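Long-range contact in dehydrogenase (Sinorhizobium meliloti, PDB 3UOE), which is probably an oxidoreductase of the malate/L-lactate dehydrogenase (LDH2/MDH2) family: residues P27-L39 against A49-L61. Sequence-based numbering, arbitrary orientation.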
loop_
_atom_site.group_PDB
_atom_site.type_symbol
_atom_site.label_atom_id
_atom_site.label_comp_id
_atom_site.label_asym_id
_atom_site.label_seq_id
_atom_site.Cartn_x
_atom_site.Cartn_y
_atom_site.Cartn_z
ATOM N N PRO A 27 19.921 -28.387 10.163
ATOM C CA PRO A 27 19.042 -28.806 9.062
ATOM C C PRO A 27 17.618 -28.315 9.293
ATOM O O PRO A 27 17.091 -28.505 10.388
ATOM C CB PRO A 27 19.055 -30.339 9.154
ATOM C CG PRO A 27 20.248 -30.686 9.976
ATOM C CD PRO A 27 20.474 -29.531 10.910
ATOM N N PRO A 28 16.999 -27.699 8.275
ATOM C CA PRO A 28 15.622 -27.210 8.394
ATOM C C PRO A 28 14.653 -28.269 8.915
ATOM O O PRO A 28 13.811 -27.969 9.768
ATOM C CB PRO A 28 15.265 -26.824 6.958
ATOM C CG PRO A 28 16.556 -26.488 6.329
ATOM C CD PRO A 28 17.600 -27.359 6.972
ATOM N N ALA A 29 14.771 -29.494 8.407
ATOM C CA ALA A 29 13.854 -30.556 8.807
ATOM C C ALA A 29 13.909 -30.795 10.310
ATOM O O ALA A 29 12.884 -31.066 10.935
ATOM C CB ALA A 29 14.127 -31.850 8.042
ATOM N N ARG A 30 15.098 -30.693 10.891
ATOM C CA ARG A 30 15.248 -30.899 12.332
ATOM C C ARG A 30 14.487 -29.837 13.137
ATOM O O ARG A 30 13.771 -30.160 14.086
ATOM C CB ARG A 30 16.728 -30.911 12.740
ATOM C CG ARG A 30 16.949 -31.047 14.238
ATOM C CD ARG A 30 18.434 -31.080 14.606
ATOM N NE ARG A 30 18.643 -31.228 16.049
ATOM C CZ ARG A 30 19.830 -31.405 16.625
ATOM N NH1 ARG A 30 20.930 -31.455 15.882
ATOM N NH2 ARG A 30 19.919 -31.536 17.948
ATOM N N LEU A 31 14.654 -28.571 12.757
ATOM C CA LEU A 31 13.961 -27.473 13.412
ATOM C C LEU A 31 12.458 -27.563 13.196
ATOM O O LEU A 31 11.674 -27.315 14.106
ATOM C CB LEU A 31 14.476 -26.129 12.900
ATOM C CG LEU A 31 15.960 -25.861 13.163
ATOM C CD1 LEU A 31 16.345 -24.455 12.705
ATOM C CD2 LEU A 31 16.282 -26.059 14.641
ATOM N N ARG A 32 12.053 -27.910 11.982
ATOM C CA ARG A 32 10.639 -28.098 11.713
ATOM C C ARG A 32 10.065 -29.170 12.641
ATOM O O ARG A 32 9.051 -28.949 13.297
ATOM C CB ARG A 32 10.409 -28.428 10.237
ATOM C CG ARG A 32 9.055 -29.047 9.916
ATOM C CD ARG A 32 8.660 -28.852 8.447
ATOM N NE ARG A 32 9.801 -28.866 7.527
ATOM C CZ ARG A 32 10.128 -27.857 6.719
ATOM N NH1 ARG A 32 9.394 -26.745 6.700
ATOM N NH2 ARG A 32 11.188 -27.961 5.921
ATOM N N ASN A 33 10.723 -30.322 12.722
ATOM C CA ASN A 33 10.231 -31.405 13.576
ATOM C C ASN A 33 10.159 -31.015 15.045
ATOM O O ASN A 33 9.219 -31.378 15.753
ATOM C CB ASN A 33 11.106 -32.650 13.427
ATOM C CG ASN A 33 11.050 -33.231 12.033
ATOM O OD1 ASN A 33 10.195 -32.850 11.220
ATOM N ND2 ASN A 33 11.968 -34.152 11.740
ATOM N N LEU A 34 11.174 -30.292 15.500
ATOM C CA LEU A 34 11.211 -29.804 16.866
ATOM C C LEU A 34 10.025 -28.876 17.114
ATOM O O LEU A 34 9.338 -28.989 18.132
ATOM C CB LEU A 34 12.521 -29.062 17.106
ATOM C CG LEU A 34 12.699 -28.249 18.392
ATOM C CD1 LEU A 34 12.412 -29.085 19.625
ATOM C CD2 LEU A 34 14.119 -27.677 18.453
ATOM N N SER A 35 9.787 -27.970 16.171
ATOM C CA SER A 35 8.730 -26.971 16.301
ATOM C C SER A 35 7.344 -27.600 16.326
ATOM O O SER A 35 6.492 -27.217 17.125
ATOM C CB SER A 35 8.807 -25.954 15.160
ATOM O OG SER A 35 10.004 -25.205 15.230
ATOM N N VAL A 36 7.123 -28.555 15.431
ATOM C CA VAL A 36 5.866 -29.276 15.392
ATOM C C VAL A 36 5.588 -30.021 16.703
ATOM O O VAL A 36 4.480 -29.956 17.232
ATOM C CB VAL A 36 5.819 -30.263 14.207
ATOM C CG1 VAL A 36 4.599 -31.179 14.322
ATOM C CG2 VAL A 36 5.821 -29.500 12.894
ATOM N N ALA A 37 6.591 -30.711 17.230
ATOM C CA ALA A 37 6.402 -31.481 18.457
ATOM C C ALA A 37 6.031 -30.578 19.629
ATOM O O ALA A 37 5.194 -30.941 20.449
ATOM C CB ALA A 37 7.657 -32.327 18.788
ATOM N N LEU A 38 6.650 -29.401 19.699
ATOM C CA LEU A 38 6.324 -28.439 20.744
ATOM C C LEU A 38 4.880 -27.944 20.608
ATOM O O LEU A 38 4.126 -27.931 21.578
ATOM C CB LEU A 38 7.306 -27.272 20.741
ATOM C CG LEU A 38 8.746 -27.610 21.134
ATOM C CD1 LEU A 38 9.694 -26.493 20.723
ATOM C CD2 LEU A 38 8.865 -27.910 22.631
ATOM N N LEU A 39 4.492 -27.547 19.405
ATOM C CA LEU A 39 3.108 -27.152 19.177
ATOM C C LEU A 39 2.163 -28.283 19.584
ATOM O O LEU A 39 1.206 -28.076 20.319
ATOM C CB LEU A 39 2.872 -26.795 17.708
ATOM C CG LEU A 39 3.025 -25.360 17.183
ATOM C CD1 LEU A 39 2.875 -24.326 18.279
ATOM C CD2 LEU A 39 4.312 -25.154 16.409
ATOM N N ALA A 49 -0.153 -27.585 13.323
ATOM C CA ALA A 49 1.183 -27.476 13.901
ATOM C C ALA A 49 2.219 -27.301 12.791
ATOM O O ALA A 49 3.123 -26.482 12.888
ATOM C CB ALA A 49 1.513 -28.709 14.761
ATOM N N ARG A 50 2.062 -28.082 11.731
ATOM C CA ARG A 50 2.964 -28.059 10.589
ATOM C C ARG A 50 2.937 -26.684 9.927
ATOM O O ARG A 50 3.974 -26.154 9.540
ATOM C CB ARG A 50 2.552 -29.152 9.592
ATOM C CG ARG A 50 3.353 -29.198 8.313
ATOM C CD ARG A 50 4.850 -29.266 8.598
ATOM N NE ARG A 50 5.619 -29.358 7.363
ATOM C CZ ARG A 50 6.010 -30.502 6.807
ATOM N NH1 ARG A 50 5.719 -31.666 7.385
ATOM N NH2 ARG A 50 6.703 -30.478 5.677
ATOM N N LEU A 51 1.742 -26.111 9.818
ATOM C CA LEU A 51 1.551 -24.823 9.154
ATOM C C LEU A 51 2.178 -23.684 9.964
ATOM O O LEU A 51 2.946 -22.882 9.434
ATOM C CB LEU A 51 0.057 -24.551 8.923
ATOM C CG LEU A 51 -0.294 -23.143 8.425
ATOM C CD1 LEU A 51 0.323 -22.847 7.038
ATOM C CD2 LEU A 51 -1.793 -22.954 8.406
ATOM N N GLN A 52 1.851 -23.614 11.251
ATOM C CA GLN A 52 2.507 -22.641 12.123
ATOM C C GLN A 52 4.025 -22.776 12.084
ATOM O O GLN A 52 4.741 -21.774 12.130
ATOM C CB GLN A 52 2.022 -22.752 13.572
ATOM C CG GLN A 52 2.744 -21.787 14.525
ATOM C CD GLN A 52 2.417 -20.318 14.236
ATOM O OE1 GLN A 52 1.335 -19.825 14.592
ATOM N NE2 GLN A 52 3.355 -19.614 13.597
ATOM N N ALA A 53 4.518 -24.011 12.018
ATOM C CA ALA A 53 5.960 -24.232 11.957
ATOM C C ALA A 53 6.534 -23.783 10.606
ATOM O O ALA A 53 7.604 -23.181 10.550
ATOM C CB ALA A 53 6.286 -25.692 12.230
ATOM N N ASN A 54 5.814 -24.071 9.522
ATOM C CA ASN A 54 6.244 -23.671 8.178
ATOM C C ASN A 54 6.374 -22.159 8.052
ATOM O O ASN A 54 7.308 -21.658 7.429
ATOM C CB ASN A 54 5.283 -24.203 7.105
ATOM C CG ASN A 54 5.438 -25.699 6.857
ATOM O OD1 ASN A 54 6.401 -26.324 7.307
ATOM N ND2 ASN A 54 4.486 -26.278 6.129
ATOM N N LEU A 55 5.438 -21.430 8.653
ATOM C CA LEU A 55 5.530 -19.969 8.678
ATOM C C LEU A 55 6.868 -19.457 9.211
ATOM O O LEU A 55 7.476 -18.557 8.629
ATOM C CB LEU A 55 4.391 -19.359 9.500
ATOM C CG LEU A 55 3.273 -18.737 8.664
ATOM C CD1 LEU A 55 3.818 -17.566 7.827
ATOM C CD2 LEU A 55 2.601 -19.788 7.779
ATOM N N LEU A 56 7.307 -20.028 10.326
ATOM C CA LEU A 56 8.519 -19.584 10.998
ATOM C C LEU A 56 9.764 -20.084 10.265
ATOM O O LEU A 56 10.736 -19.360 10.117
ATOM C CB LEU A 56 8.513 -20.058 12.458
ATOM C CG LEU A 56 7.302 -19.612 13.296
ATOM C CD1 LEU A 56 7.486 -19.972 14.772
ATOM C CD2 LEU A 56 7.023 -18.098 13.163
ATOM N N LEU A 57 9.718 -21.323 9.789
ATOM C CA LEU A 57 10.830 -21.892 9.027
ATOM C C LEU A 57 11.055 -21.170 7.693
ATOM O O LEU A 57 12.200 -20.944 7.282
ATOM C CB LEU A 57 10.605 -23.388 8.797
ATOM C CG LEU A 57 11.324 -24.327 9.770
ATOM C CD1 LEU A 57 12.777 -24.474 9.358
ATOM C CD2 LEU A 57 11.225 -23.852 11.217
ATOM N N GLU A 58 9.963 -20.808 7.021
ATOM C CA GLU A 58 10.071 -20.069 5.773
ATOM C C GLU A 58 10.709 -18.705 6.020
ATOM O O GLU A 58 11.533 -18.248 5.235
ATOM C CB GLU A 58 8.705 -19.915 5.092
ATOM C CG GLU A 58 8.161 -21.190 4.441
ATOM C CD GLU A 58 9.043 -21.727 3.312
ATOM O OE1 GLU A 58 9.697 -20.939 2.604
ATOM O OE2 GLU A 58 9.080 -22.958 3.127
ATOM N N ALA A 59 10.328 -18.061 7.118
ATOM C CA ALA A 59 10.962 -16.809 7.518
ATOM C C ALA A 59 12.473 -17.001 7.696
ATOM O O ALA A 59 13.266 -16.270 7.096
ATOM C CB ALA A 59 10.329 -16.262 8.802
ATOM N N GLU A 60 12.857 -17.981 8.519
ATOM C CA GLU A 60 14.267 -18.337 8.717
ATOM C C GLU A 60 14.970 -18.585 7.378
ATOM O O GLU A 60 15.995 -17.980 7.094
ATOM C CB GLU A 60 14.397 -19.588 9.585
ATOM C CG GLU A 60 13.868 -19.445 10.992
ATOM C CD GLU A 60 14.727 -18.536 11.857
ATOM O OE1 GLU A 60 15.761 -18.035 11.372
ATOM O OE2 GLU A 60 14.369 -18.330 13.031
ATOM N N LEU A 61 14.400 -19.463 6.556
ATOM C CA LEU A 61 15.018 -19.831 5.276
ATOM C C LEU A 61 15.210 -18.634 4.348
ATOM O O LEU A 61 16.157 -18.595 3.553
ATOM C CB LEU A 61 14.194 -20.911 4.556
ATOM C CG LEU A 61 14.107 -22.320 5.153
ATOM C CD1 LEU A 61 12.980 -23.112 4.489
ATOM C CD2 LEU A 61 15.444 -23.072 5.051
#
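By CA atoms, V36 and A49 are the nearest pair across helices 28-39 and 49-61, 5.2 Å apart. The two axes approach to 8.6 Å and cross at a steep incline, with 134° between their N-to-C directions. That nearness is consistent with the small residues here: the A49 methyl sits against L39 CB and V36 CG1, while the A53 methyl meets S35 CB and, 3.9 Å away, V36 CG2. S35 turns its OG back to L31 O, which also accepts the S35 backbone N-H, and its CB packs against the A53 methyl. Toward the other end, L57 CD1 lies 3.7 Å from P28 O, and L61 CD2 comes up to P28 CG at 3.8 Å; strand 341-344 adds I341 beside L57 and L61.

The polar part lies along one margin. R32 leaves with CG anti to its backbone N (chi1 162°), then bends at chi3, laying CD over one face of the R50 guanidinium, 3.3 Å from R50 NE. Its NH1 hydrogen-bonds N54 OD1 at 3.1 Å, a bent bond (N-H...O 144°) whose donor sits above the carbonyl plane, not on a lone pair. From the opposite face of the amide, R50 NE hydrogen-bonds the same N54 OD1 at 3.1 Å, the oxygen lying close to the R50 guanidinium plane. With a leucine in place of R32, N54 OD1 would probably lose its bond across the helices and R50 the methylene that covers part of its face.

The chemistry is thus that of an inclined, close-packed helix pair, alanine-lined where the backbones come nearest, with one amide oxygen shared by two arginines; this shared acceptor probably eases the nearness of their like charges.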